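Local coordinates for Csc2 (Thermofilum pendens, PDB 4TXD), which probably binds CRISPR RNA as the Cas7-family subunit of a type I-D CRISPR complex and carries a bound zinc ion, at residues L67-E70 with I75-T78; N183-G188 with W361-K366; L265-G270 with Y275-V280. One frame throughout, in Å; residues are numbered along the deposited sequence. Where two conformers were deposited one is given.

Overall arrangement
From the N terminus, interaction 1 comes first: the chain leaves strand 65-68, makes a short loop and returns at 75-78 to enter strand 77-82, so that the connection runs from the three-stranded sheet to an outermost strand of the seven-stranded one. Interaction 2 opens next at 183-188 and closes only at 361-366, where that loop meets the last turn of helix 343-365. Within this long excursion lies the whole of interaction 3, a short hairpin from 265-270 to 275-280 that leads into strand 277-288 of the large sheet. Interactions 1 and 3 touch where R68 packs on Y275, whereas interaction 2 is remote, its centre about 39 Å from that of interaction 1 and about 38 Å from that of interaction 3.

Interaction 1 of 3, residues L67-E70 with I75-T78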
ATOM      1  N   LEU A  67       0.022  -3.326 -18.492  1.00 19.96           N
ATOM      2  CA  LEU A  67       0.373  -1.976 -18.084  1.00 21.64           C
ATOM      3  C   LEU A  67      -0.125  -0.921 -19.077  1.00 19.76           C
ATOM      4  O   LEU A  67       0.112  -1.023 -20.219  1.00 20.86           O
ATOM      5  CB  LEU A  67       1.868  -1.793 -17.874  1.00 17.77           C
ATOM      6  CG  LEU A  67       2.567  -2.704 -16.876  1.00 25.41           C
ATOM      7  CD1 LEU A  67       4.066  -2.510 -16.823  1.00 20.32           C
ATOM      8  CD2 LEU A  67       1.961  -2.562 -15.508  1.00 26.41           C
ATOM      9  N   ARG A  68      -0.805   0.078 -18.566  1.00 22.04           N
ATOM     10  CA  ARG A  68      -1.286   1.181 -19.373  1.00 25.10           C
ATOM     11  C   ARG A  68      -0.925   2.501 -18.745  1.00 20.33           C
ATOM     12  O   ARG A  68      -1.032   2.656 -17.586  1.00 21.94           O
ATOM     13  CB  ARG A  68      -2.786   1.140 -19.504  1.00 20.42           C
ATOM     14  CG  ARG A  68      -3.309  -0.092 -20.130  1.00 36.06           C
ATOM     15  CD  ARG A  68      -4.808  -0.010 -20.225  1.00 44.07           C
ATOM     16  NE  ARG A  68      -5.243  -0.022 -21.584  1.00 68.92           N
ATOM     17  CZ  ARG A  68      -5.759  -1.082 -22.178  1.00 78.52           C
ATOM     18  NH1 ARG A  68      -6.129  -1.012 -23.433  1.00 67.73           N
ATOM     19  NH2 ARG A  68      -5.902  -2.204 -21.513  1.00 72.24           N
ATOM     20  N   THR A  69      -0.468   3.433 -19.555  1.00 22.69           N
ATOM     21  CA  THR A  69      -0.196   4.778 -19.050  1.00 27.04           C
ATOM     22  C   THR A  69      -1.499   5.450 -18.628  1.00 31.80           C
ATOM     23  O   THR A  69      -2.559   5.082 -19.112  1.00 24.77           O
ATOM     24  CB  THR A  69       0.504   5.644 -20.110  1.00 27.66           C
ATOM     25  OG1 THR A  69      -0.217   5.537 -21.343  1.00 24.96           O
ATOM     26  CG2 THR A  69       1.931   5.160 -20.320  1.00 20.50           C
ATOM     27  N   GLU A  70      -1.422   6.423 -17.721  1.00 34.80           N
ATOM     28  CA  GLU A  70      -2.597   7.213 -17.355  1.00 45.27           C
ATOM     29  C   GLU A  70      -2.277   8.702 -17.292  1.00 44.44           C
ATOM     30  O   GLU A  70      -2.133   9.267 -16.206  1.00 61.71           O
ATOM     31  CB  GLU A  70      -3.165   6.768 -16.008  1.00 59.58           C
ATOM     32  CG  GLU A  70      -4.638   6.391 -16.046  1.00 85.11           C
ATOM     33  CD  GLU A  70      -4.858   4.931 -16.406  1.00 80.97           C
ATOM     34  OE1 GLU A  70      -5.005   4.620 -17.608  1.00 68.89           O
ATOM     35  OE2 GLU A  70      -4.883   4.094 -15.479  1.00 64.56           O
ATOM     36  N   ILE A  75       4.626   6.451 -16.865  1.00 20.93           N
ATOM     37  CA  ILE A  75       5.505   5.560 -17.605  1.00 22.01           C
ATOM     38  C   ILE A  75       5.254   4.099 -17.273  1.00 20.20           C
ATOM     39  O   ILE A  75       4.776   3.775 -16.187  1.00 20.33           O
ATOM     40  CB  ILE A  75       6.994   5.866 -17.334  1.00 21.92           C
ATOM     41  CG1 ILE A  75       7.340   5.597 -15.874  1.00 22.82           C
ATOM     42  CG2 ILE A  75       7.353   7.330 -17.759  1.00 25.21           C
ATOM     43  CD1 ILE A  75       8.829   5.624 -15.594  1.00 25.77           C
ATOM     44  N   ASN A  76       5.570   3.238 -18.236  1.00 18.68           N
ATOM     45  CA  ASN A  76       5.504   1.783 -18.072  1.00 17.99           C
ATOM     46  C   ASN A  76       6.861   1.104 -18.219  1.00 17.87           C
ATOM     47  O   ASN A  76       7.009  -0.081 -17.915  1.00 17.06           O
ATOM     48  CB  ASN A  76       4.552   1.174 -19.104  1.00 17.45           C
ATOM     49  CG  ASN A  76       3.098   1.561 -18.869  1.00 25.11           C
ATOM     50  OD1 ASN A  76       2.644   1.692 -17.725  1.00 20.81           O
ATOM     51  ND2 ASN A  76       2.359   1.746 -19.961  1.00 22.15           N
ATOM     52  N   MET A  77       7.833   1.840 -18.747  1.00 18.48           N
ATOM     53  CA  MET A  77       9.159   1.287 -19.006  1.00 17.58           C
ATOM     54  C   MET A  77      10.194   2.262 -18.479  1.00 20.78           C
ATOM     55  O   MET A  77      10.023   3.481 -18.584  1.00 20.39           O
ATOM     56  CB  MET A  77       9.404   1.044 -20.506  1.00 20.45           C
ATOM     57  CG  MET A  77       8.471   0.061 -21.161  1.00 16.72           C
ATOM     58  SD  MET A  77       8.735  -1.645 -20.600  1.00 18.97           S
ATOM     59  CE  MET A  77      10.196  -2.118 -21.505  1.00 21.77           C
ATOM     60  N   THR A  78      11.279   1.722 -17.945  1.00 18.93           N
ATOM     61  CA  THR A  78      12.319   2.565 -17.386  1.00 19.64           C
ATOM     62  C   THR A  78      13.665   1.859 -17.510  1.00 23.73           C
ATOM     63  O   THR A  78      13.724   0.654 -17.699  1.00 20.51           O
ATOM     64  CB  THR A  78      12.031   2.909 -15.906  1.00 20.73           C
ATOM     65  OG1 THR A  78      12.887   3.976 -15.492  1.00 24.68           O
ATOM     66  CG2 THR A  78      12.252   1.678 -14.992  1.00 19.75           C
TER
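N76 pushes its side chain between L67 and T69, and its path from CB outward defines the contact. CB lies against CB of L67. With CG anti to the carbonyl carbon (chi1 -68°), the amide is carried toward the 67-70 backbone, and its carbon CG sits 3.7 Å from L67 CB. At the tip the two branches part. OD1 rests 3.6 Å from L67 CB and accepts a hydrogen bond from the ammonium group of K96, which also donates to the carbonyl of R68, so one lysine serves both segments. ND2 reaches the other residue: it stands 3.5 Å from the methyl CG2 of T69, whose side chain crosses that of N76 at about a right angle. T69 N lies 3.3 Å from ND2, but both are donors and do not bond; ND2 donates a hydrogen bond to the carbonyl of F230 instead. Asparagine suits this buried place because it offers an acceptor and a donor on one short, flat group. An alanine here is likely to leave the F230 carbonyl without this donor, cost K96 one of its acceptors and open a gap beside L67. A buried asparagine thus links the two ends of the loop where the chain passes from strand 65-68 of the small antiparallel sheet to strand 77-82, at the edge of the large antiparallel sheet that forms the RRM-like core.

Interaction 2 of 3, residues N183-G188 with W361-K366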
ATOM      1  N   ASN A 183     -16.751  16.043   6.670  1.00 30.30           N
ATOM      2  CA  ASN A 183     -16.855  16.311   8.084  1.00 25.94           C
ATOM      3  C   ASN A 183     -17.438  17.710   8.276  1.00 32.06           C
ATOM      4  O   ASN A 183     -16.950  18.681   7.693  1.00 27.74           O
ATOM      5  CB  ASN A 183     -15.480  16.170   8.760  1.00 26.07           C
ATOM      6  CG  ASN A 183     -15.564  16.213  10.268  1.00 32.37           C
ATOM      7  OD1 ASN A 183     -16.072  17.175  10.838  1.00 27.06           O
ATOM      8  ND2 ASN A 183     -15.079  15.156  10.929  1.00 27.57           N
ATOM      9  N   GLU A 184     -18.488  17.801   9.088  1.00 29.30           N
ATOM     10  CA  GLU A 184     -19.217  19.053   9.281  1.00 30.86           C
ATOM     11  C   GLU A 184     -18.376  20.106   9.999  1.00 32.73           C
ATOM     12  O   GLU A 184     -18.705  21.292   9.956  1.00 32.24           O
ATOM     13  CB  GLU A 184     -20.519  18.802  10.064  1.00 30.62           C
ATOM     14  CG  GLU A 184     -20.281  18.312  11.485  1.00 41.14           C
ATOM     15  CD  GLU A 184     -21.566  18.013  12.238  1.00 58.60           C
ATOM     16  OE1 GLU A 184     -22.647  18.010  11.611  1.00 54.51           O
ATOM     17  OE2 GLU A 184     -21.491  17.781  13.462  1.00 62.36           O
ATOM     18  N   LYS A 185     -17.299  19.677  10.656  1.00 28.62           N
ATOM     19  CA  LYS A 185     -16.381  20.610  11.305  1.00 28.58           C
ATOM     20  C   LYS A 185     -15.382  21.258  10.335  1.00 32.05           C
ATOM     21  O   LYS A 185     -14.588  22.114  10.746  1.00 29.41           O
ATOM     22  CB  LYS A 185     -15.608  19.909  12.420  1.00 25.59           C
ATOM     23  CG  LYS A 185     -16.479  19.276  13.518  1.00 33.84           C
ATOM     24  CD  LYS A 185     -15.607  18.450  14.455  1.00 37.97           C
ATOM     25  CE  LYS A 185     -16.418  17.747  15.531  1.00 40.73           C
ATOM     26  NZ  LYS A 185     -16.992  18.703  16.515  1.00 43.11           N
ATOM     27  N   PHE A 186     -15.416  20.871   9.058  1.00 29.66           N
ATOM     28  CA  PHE A 186     -14.413  21.352   8.098  1.00 26.60           C
ATOM     29  C   PHE A 186     -14.933  22.478   7.202  1.00 26.29           C
ATOM     30  O   PHE A 186     -14.449  22.667   6.091  1.00 23.50           O
ATOM     31  CB  PHE A 186     -13.893  20.201   7.217  1.00 25.63           C
ATOM     32  CG  PHE A 186     -13.090  19.157   7.972  1.00 22.05           C
ATOM     33  CD1 PHE A 186     -12.789  19.318   9.312  1.00 21.74           C
ATOM     34  CD2 PHE A 186     -12.648  18.012   7.329  1.00 26.68           C
ATOM     35  CE1 PHE A 186     -12.057  18.368   9.999  1.00 26.75           C
ATOM     36  CE2 PHE A 186     -11.927  17.052   8.008  1.00 23.11           C
ATOM     37  CZ  PHE A 186     -11.628  17.227   9.347  1.00 26.72           C
ATOM     38  N   GLY A 187     -15.931  23.218   7.672  1.00 30.40           N
ATOM     39  CA  GLY A 187     -16.424  24.358   6.908  1.00 30.25           C
ATOM     40  C   GLY A 187     -15.310  25.361   6.645  1.00 27.65           C
ATOM     41  O   GLY A 187     -14.593  25.753   7.566  1.00 26.00           O
ATOM     42  N   GLY A 188     -15.145  25.747   5.384  1.00 24.68           N
ATOM     43  CA  GLY A 188     -14.087  26.665   5.001  1.00 26.79           C
ATOM     44  C   GLY A 188     -12.685  26.075   5.081  1.00 29.08           C
ATOM     45  O   GLY A 188     -11.706  26.814   5.070  1.00 23.25           O
ATOM     46  N   TRP A 361      -6.550  17.970  16.088  1.00 25.31           N
ATOM     47  CA  TRP A 361      -5.476  18.794  15.533  1.00 23.05           C
ATOM     48  C   TRP A 361      -6.023  19.956  14.702  1.00 26.79           C
ATOM     49  O   TRP A 361      -5.534  21.095  14.809  1.00 24.98           O
ATOM     50  CB  TRP A 361      -4.532  17.941  14.679  1.00 24.73           C
ATOM     51  CG  TRP A 361      -3.418  18.730  14.009  1.00 21.70           C
ATOM     52  CD1 TRP A 361      -2.215  19.078  14.553  1.00 24.55           C
ATOM     53  CD2 TRP A 361      -3.414  19.232  12.664  1.00 20.99           C
ATOM     54  NE1 TRP A 361      -1.461  19.790  13.632  1.00 24.31           N
ATOM     55  CE2 TRP A 361      -2.178  19.891  12.463  1.00 23.03           C
ATOM     56  CE3 TRP A 361      -4.347  19.203  11.614  1.00 20.20           C
ATOM     57  CZ2 TRP A 361      -1.845  20.515  11.251  1.00 25.66           C
ATOM     58  CZ3 TRP A 361      -4.010  19.814  10.402  1.00 23.89           C
ATOM     59  CH2 TRP A 361      -2.766  20.456  10.233  1.00 21.86           C
ATOM     60  N   VAL A 362      -7.020  19.663  13.869  1.00 21.27           N
ATOM     61  CA  VAL A 362      -7.643  20.669  13.022  1.00 26.48           C
ATOM     62  C   VAL A 362      -8.239  21.774  13.897  1.00 28.18           C
ATOM     63  O   VAL A 362      -8.034  22.968  13.640  1.00 23.73           O
ATOM     64  CB  VAL A 362      -8.750  20.051  12.109  1.00 24.44           C
ATOM     65  CG1 VAL A 362      -9.668  21.137  11.531  1.00 20.16           C
ATOM     66  CG2 VAL A 362      -8.127  19.225  10.988  1.00 18.06           C
ATOM     67  N   GLU A 363      -8.965  21.373  14.940  1.00 27.09           N
ATOM     68  CA  GLU A 363      -9.575  22.341  15.848  0.58 32.97           C
ATOM     69  C   GLU A 363      -8.525  23.155  16.605  1.00 30.26           C
ATOM     70  O   GLU A 363      -8.694  24.354  16.813  1.00 27.60           O
ATOM     71  CB  GLU A 363     -10.512  21.634  16.834  0.58 30.00           C
ATOM     72  CG  GLU A 363     -11.818  21.178  16.199  0.58 35.96           C
ATOM     73  CD  GLU A 363     -12.620  20.230  17.081  0.58 36.78           C
ATOM     74  OE1 GLU A 363     -12.055  19.681  18.052  0.58 40.70           O
ATOM     75  OE2 GLU A 363     -13.816  20.028  16.792  0.58 31.14           O
ATOM     76  N   GLU A 364      -7.436  22.513  17.013  1.00 24.42           N
ATOM     77  CA  GLU A 364      -6.429  23.229  17.787  1.00 28.02           C
ATOM     78  C   GLU A 364      -5.492  24.125  16.966  1.00 34.94           C
ATOM     79  O   GLU A 364      -4.861  25.024  17.524  1.00 26.78           O
ATOM     80  CB  GLU A 364      -5.601  22.240  18.606  1.00 28.38           C
ATOM     81  CG  GLU A 364      -6.419  21.564  19.687  1.00 43.68           C
ATOM     82  CD  GLU A 364      -5.574  20.720  20.610  1.00 55.06           C
ATOM     83  OE1 GLU A 364      -4.475  20.299  20.189  1.00 46.56           O
ATOM     84  OE2 GLU A 364      -6.006  20.494  21.760  1.00 71.47           O
ATOM     85  N   LEU A 365      -5.396  23.891  15.661  1.00 21.93           N
ATOM     86  CA  LEU A 365      -4.472  24.661  14.829  1.00 21.63           C
ATOM     87  C   LEU A 365      -5.160  25.647  13.882  1.00 21.40           C
ATOM     88  O   LEU A 365      -4.478  26.406  13.176  1.00 26.27           O
ATOM     89  CB  LEU A 365      -3.571  23.720  14.008  1.00 21.76           C
ATOM     90  CG  LEU A 365      -2.267  23.197  14.643  1.00 25.25           C
ATOM     91  CD1 LEU A 365      -1.291  24.344  14.910  1.00 30.31           C
ATOM     92  CD2 LEU A 365      -2.537  22.423  15.934  1.00 29.09           C
ATOM     93  N   LYS A 366      -6.489  25.685  13.858  1.00 20.86           N
ATOM     94  CA  LYS A 366      -7.119  26.531  12.836  1.00 22.24           C
ATOM     95  C   LYS A 366      -7.097  28.022  13.218  1.00 19.53           C
ATOM     96  O   LYS A 366      -7.348  28.880  12.368  1.00 19.74           O
ATOM     97  CB  LYS A 366      -8.548  26.079  12.547  1.00 26.31           C
ATOM     98  CG  LYS A 366      -9.518  26.213  13.690  1.00 32.52           C
ATOM     99  CD  LYS A 366     -10.923  25.834  13.232  1.00 37.10           C
ATOM    100  CE  LYS A 366     -11.930  25.926  14.373  1.00 39.58           C
ATOM    101  NZ  LYS A 366     -13.210  25.260  14.016  1.00 39.63           N
TER
HETATM  102  O   HOH W   1     -13.186  22.766  13.257  1.00 51.32           O
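F186 and V362 meet with their side chains at about a right angle: CE1 of the phenylalanine ring comes obliquely to the valine, 4.0 Å from its methyl CG1, and nearly as close to CG2. V362 turns CG1 anti to its backbone N (chi1 163°), which lets both methyls bear on that one ring corner. One face of the ring is taken by CB of N183, 3.6 Å above its centre. N183 also shapes the loop, since its OD1 accepts from the backbone N of K185 at 2.8 Å, in the carbonyl plane, making an Asx turn.

At the more exposed margin, K185 and E363 slant across each other. The methylene CD of K185 lies 3.3 Å from E363 OE2, while its bent end brings NZ to 3.5 Å from the same oxygen, a salt bridge whose hydrogen bond is weak, in the one of two glutamate conformers described. A water adds a further link, donating to K185 O and accepting from K366 NZ.

Long, flexible side chains thus suit the partly exposed margin and apolar ones the buried part, where I191 of strand 191-193 touches both F186 and V362, and V359, a turn earlier in helix 343-365, touches N183 and K185.

Interaction 3 of 3, residues L265-G270 with Y275-V280; sequences LRELGG and YGTVRV
L268 and G276 form the antiparallel hydrogen-bonded pair on which these segments close. L268 N donates to G276 O at 2.7 Å, almost straight down the carbonyl bond, and G276 N returns a bond to L268 O with its donor tilted 28° from the carbonyl plane. E267 and T277 follow as a non-hydrogen-bonded pair, and V278 N then donates to R266 O at 2.8 Å. Beyond this point the two segments diverge; a water accepts from V280 N and lies close to L265 O, a link that is doubtful because it is so short.

The polar side chains gather on the E267 and T277 face. T277 OG1 donates to E267 OE1 at 2.7 Å, meeting the syn side but 33° out of the carboxylate plane, while OE2 forms a salt bridge 3.0 Å from R266 NH1. T277 holds its methyl CG2 anti to the backbone N, which places it 3.8 Å above the centre of one face of the R266 guanidinium. Threonine thus serves both neighbours, its hydroxyl for the acid and its methyl for the arginine.

Apolar contacts fill the other side. L268 crosses V278 at about a right angle, CD1 lying 3.7 Å from CG1, and L265 CB lies 3.7 Å from V280 CG2; V100 of helix 94-115 touches both leucines.

Glycine matters at G276, where the chain turns a corner with a phi of 153° and a side chain would jam against the preceding carbonyl; G269 CA simply packs by CD1 of the Y275 ring.

The arrangement is a short beta-hairpin after helix 252-263, its second arm running on as strand 277-288, at the position where many RRM folds carry one ahead of their last strand.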
ATOM      1  N   LEU A 265      -2.528  -9.324  -2.399  1.00 23.92           N
ATOM      2  CA  LEU A 265      -2.739  -8.889  -3.773  1.00 24.39           C
ATOM      3  C   LEU A 265      -2.708 -10.076  -4.738  1.00 23.42           C
ATOM      4  O   LEU A 265      -1.761 -10.862  -4.738  1.00 27.61           O
ATOM      5  CB  LEU A 265      -1.668  -7.875  -4.194  1.00 22.48           C
ATOM      6  CG  LEU A 265      -1.769  -6.449  -3.669  1.00 24.42           C
ATOM      7  CD1 LEU A 265      -0.517  -5.676  -4.031  1.00 25.59           C
ATOM      8  CD2 LEU A 265      -3.013  -5.801  -4.271  1.00 28.53           C
ATOM      9  N   ARG A 266      -3.733 -10.181  -5.564  1.00 24.29           N
ATOM     10  CA  ARG A 266      -3.767 -11.209  -6.588  1.00 26.70           C
ATOM     11  C   ARG A 266      -4.342 -10.652  -7.887  1.00 30.76           C
ATOM     12  O   ARG A 266      -3.597 -10.427  -8.853  1.00 31.89           O
ATOM     13  CB  ARG A 266      -4.564 -12.428  -6.103  1.00 29.52           C
ATOM     14  CG  ARG A 266      -4.582 -13.553  -7.110  1.00 46.82           C
ATOM     15  CD  ARG A 266      -4.879 -14.908  -6.482  1.00 76.31           C
ATOM     16  NE  ARG A 266      -4.297 -15.988  -7.278  1.00 75.62           N
ATOM     17  CZ  ARG A 266      -4.879 -16.534  -8.343  1.00 88.80           C
ATOM     18  NH1 ARG A 266      -6.069 -16.106  -8.745  1.00 91.99           N
ATOM     19  NH2 ARG A 266      -4.269 -17.510  -9.006  1.00 70.54           N
ATOM     20  N   GLU A 267      -5.651 -10.406  -7.925  1.00 24.57           N
ATOM     21  CA  GLU A 267      -6.264  -9.869  -9.140  1.00 27.98           C
ATOM     22  C   GLU A 267      -6.169  -8.351  -9.159  1.00 36.34           C
ATOM     23  O   GLU A 267      -6.772  -7.682  -8.329  1.00 33.79           O
ATOM     24  CB  GLU A 267      -7.727 -10.299  -9.260  1.00 38.00           C
ATOM     25  CG  GLU A 267      -7.953 -11.805  -9.179  1.00 47.75           C
ATOM     26  CD  GLU A 267      -7.359 -12.570 -10.348  1.00 66.27           C
ATOM     27  OE1 GLU A 267      -7.008 -11.933 -11.370  1.00 55.06           O
ATOM     28  OE2 GLU A 267      -7.245 -13.817 -10.244  1.00 52.97           O
ATOM     29  N   LEU A 268      -5.400  -7.816 -10.103  1.00 29.50           N
ATOM     30  CA  LEU A 268      -5.180  -6.374 -10.198  1.00 32.13           C
ATOM     31  C   LEU A 268      -6.036  -5.808 -11.308  1.00 32.20           C
ATOM     32  O   LEU A 268      -6.121  -6.386 -12.396  1.00 33.56           O
ATOM     33  CB  LEU A 268      -3.706  -6.048 -10.463  1.00 23.58           C
ATOM     34  CG  LEU A 268      -2.659  -6.606  -9.495  1.00 26.31           C
ATOM     35  CD1 LEU A 268      -1.279  -6.070  -9.853  1.00 24.40           C
ATOM     36  CD2 LEU A 268      -3.013  -6.279  -8.032  1.00 25.79           C
ATOM     37  N   GLY A 269      -6.668  -4.673 -11.036  1.00 35.17           N
ATOM     38  CA  GLY A 269      -7.489  -4.013 -12.034  1.00 39.13           C
ATOM     39  C   GLY A 269      -7.954  -2.657 -11.544  1.00 49.37           C
ATOM     40  O   GLY A 269      -7.179  -1.889 -10.974  1.00 41.69           O
ATOM     41  N   GLY A 270      -9.232  -2.370 -11.747  1.00 46.64           N
ATOM     42  CA  GLY A 270      -9.765  -1.066 -11.415  1.00 48.13           C
ATOM     43  C   GLY A 270      -9.300  -0.075 -12.456  1.00 43.50           C
ATOM     44  O   GLY A 270      -9.234  -0.395 -13.638  1.00 52.08           O
ATOM     45  N   TYR A 275      -3.281  -4.317 -14.983  1.00 21.88           N
ATOM     46  CA  TYR A 275      -4.309  -5.413 -15.036  0.59 24.74           C
ATOM     47  C   TYR A 275      -3.893  -6.919 -15.330  1.00 28.67           C
ATOM     48  O   TYR A 275      -2.929  -7.083 -15.992  1.00 25.74           O
ATOM     49  CB  TYR A 275      -5.241  -5.053 -16.201  0.59 28.85           C
ATOM     50  CG  TYR A 275      -5.666  -3.603 -16.143  0.59 29.77           C
ATOM     51  CD1 TYR A 275      -6.733  -3.206 -15.341  0.59 29.10           C
ATOM     52  CD2 TYR A 275      -4.968  -2.621 -16.844  0.59 27.86           C
ATOM     53  CE1 TYR A 275      -7.107  -1.881 -15.258  0.59 36.29           C
ATOM     54  CE2 TYR A 275      -5.338  -1.295 -16.767  0.59 27.62           C
ATOM     55  CZ  TYR A 275      -6.406  -0.930 -15.971  0.59 35.90           C
ATOM     56  OH  TYR A 275      -6.780   0.390 -15.887  0.59 39.55           O
ATOM     57  N   GLY A 276      -4.233  -7.740 -14.355  1.00 25.42           N
ATOM     58  CA  GLY A 276      -3.818  -9.132 -14.443  1.00 23.23           C
ATOM     59  C   GLY A 276      -3.679  -9.758 -13.073  1.00 27.24           C
ATOM     60  O   GLY A 276      -4.057  -9.153 -12.068  1.00 24.54           O
ATOM     61  N   THR A 277      -3.125 -10.965 -13.031  1.00 21.45           N
ATOM     62  CA  THR A 277      -2.962 -11.684 -11.773  1.00 21.96           C
ATOM     63  C   THR A 277      -1.514 -11.714 -11.314  1.00 22.31           C
ATOM     64  O   THR A 277      -0.612 -12.045 -12.083  1.00 23.74           O
ATOM     65  CB  THR A 277      -3.482 -13.136 -11.908  1.00 28.63           C
ATOM     66  OG1 THR A 277      -4.814 -13.110 -12.436  1.00 33.15           O
ATOM     67  CG2 THR A 277      -3.467 -13.844 -10.566  1.00 27.63           C
ATOM     68  N   VAL A 278      -1.282 -11.373 -10.051  1.00 20.73           N
ATOM     69  CA  VAL A 278       0.058 -11.434  -9.506  1.00 19.91           C
ATOM     70  C   VAL A 278       0.094 -12.300  -8.263  1.00 31.42           C
ATOM     71  O   VAL A 278      -0.944 -12.657  -7.709  1.00 26.39           O
ATOM     72  CB  VAL A 278       0.615 -10.034  -9.134  1.00 21.41           C
ATOM     73  CG1 VAL A 278       0.658  -9.129 -10.368  1.00 25.19           C
ATOM     74  CG2 VAL A 278      -0.210  -9.405  -7.997  1.00 19.63           C
ATOM     75  N   ARG A 279       1.309 -12.631  -7.853  1.00 23.94           N
ATOM     76  CA  ARG A 279       1.578 -13.144  -6.526  1.00 28.54           C
ATOM     77  C   ARG A 279       2.643 -12.257  -5.895  1.00 23.54           C
ATOM     78  O   ARG A 279       3.699 -11.990  -6.482  1.00 21.56           O
ATOM     79  CB  ARG A 279       2.032 -14.608  -6.560  1.00 31.07           C
ATOM     80  CG  ARG A 279       2.290 -15.164  -5.169  1.00 36.70           C
ATOM     81  CD  ARG A 279       2.605 -16.656  -5.168  1.00 60.84           C
ATOM     82  NE  ARG A 279       2.891 -17.122  -3.812  1.00 67.13           N
ATOM     83  CZ  ARG A 279       4.108 -17.404  -3.352  1.00 71.34           C
ATOM     84  NH1 ARG A 279       5.165 -17.296  -4.148  1.00 60.49           N
ATOM     85  NH2 ARG A 279       4.268 -17.810  -2.098  1.00 65.58           N
ATOM     86  N   VAL A 280       2.344 -11.772  -4.699  1.00 26.05           N
ATOM     87  CA  VAL A 280       3.243 -10.884  -3.993  1.00 20.21           C
ATOM     88  C   VAL A 280       3.813 -11.609  -2.804  1.00 26.12           C
ATOM     89  O   VAL A 280       3.084 -12.303  -2.097  1.00 35.03           O
ATOM     90  CB  VAL A 280       2.520  -9.593  -3.514  1.00 27.65           C
ATOM     91  CG1 VAL A 280       3.475  -8.701  -2.730  1.00 28.90           C
ATOM     92  CG2 VAL A 280       1.903  -8.837  -4.712  1.00 21.53           C
TER
HETATM   93  O   HOH W   2      -0.205 -12.340  -3.401  1.00 23.27           O
HETATM   94  O   HOH W   3      -1.776 -15.402  -7.286  1.00 46.70           O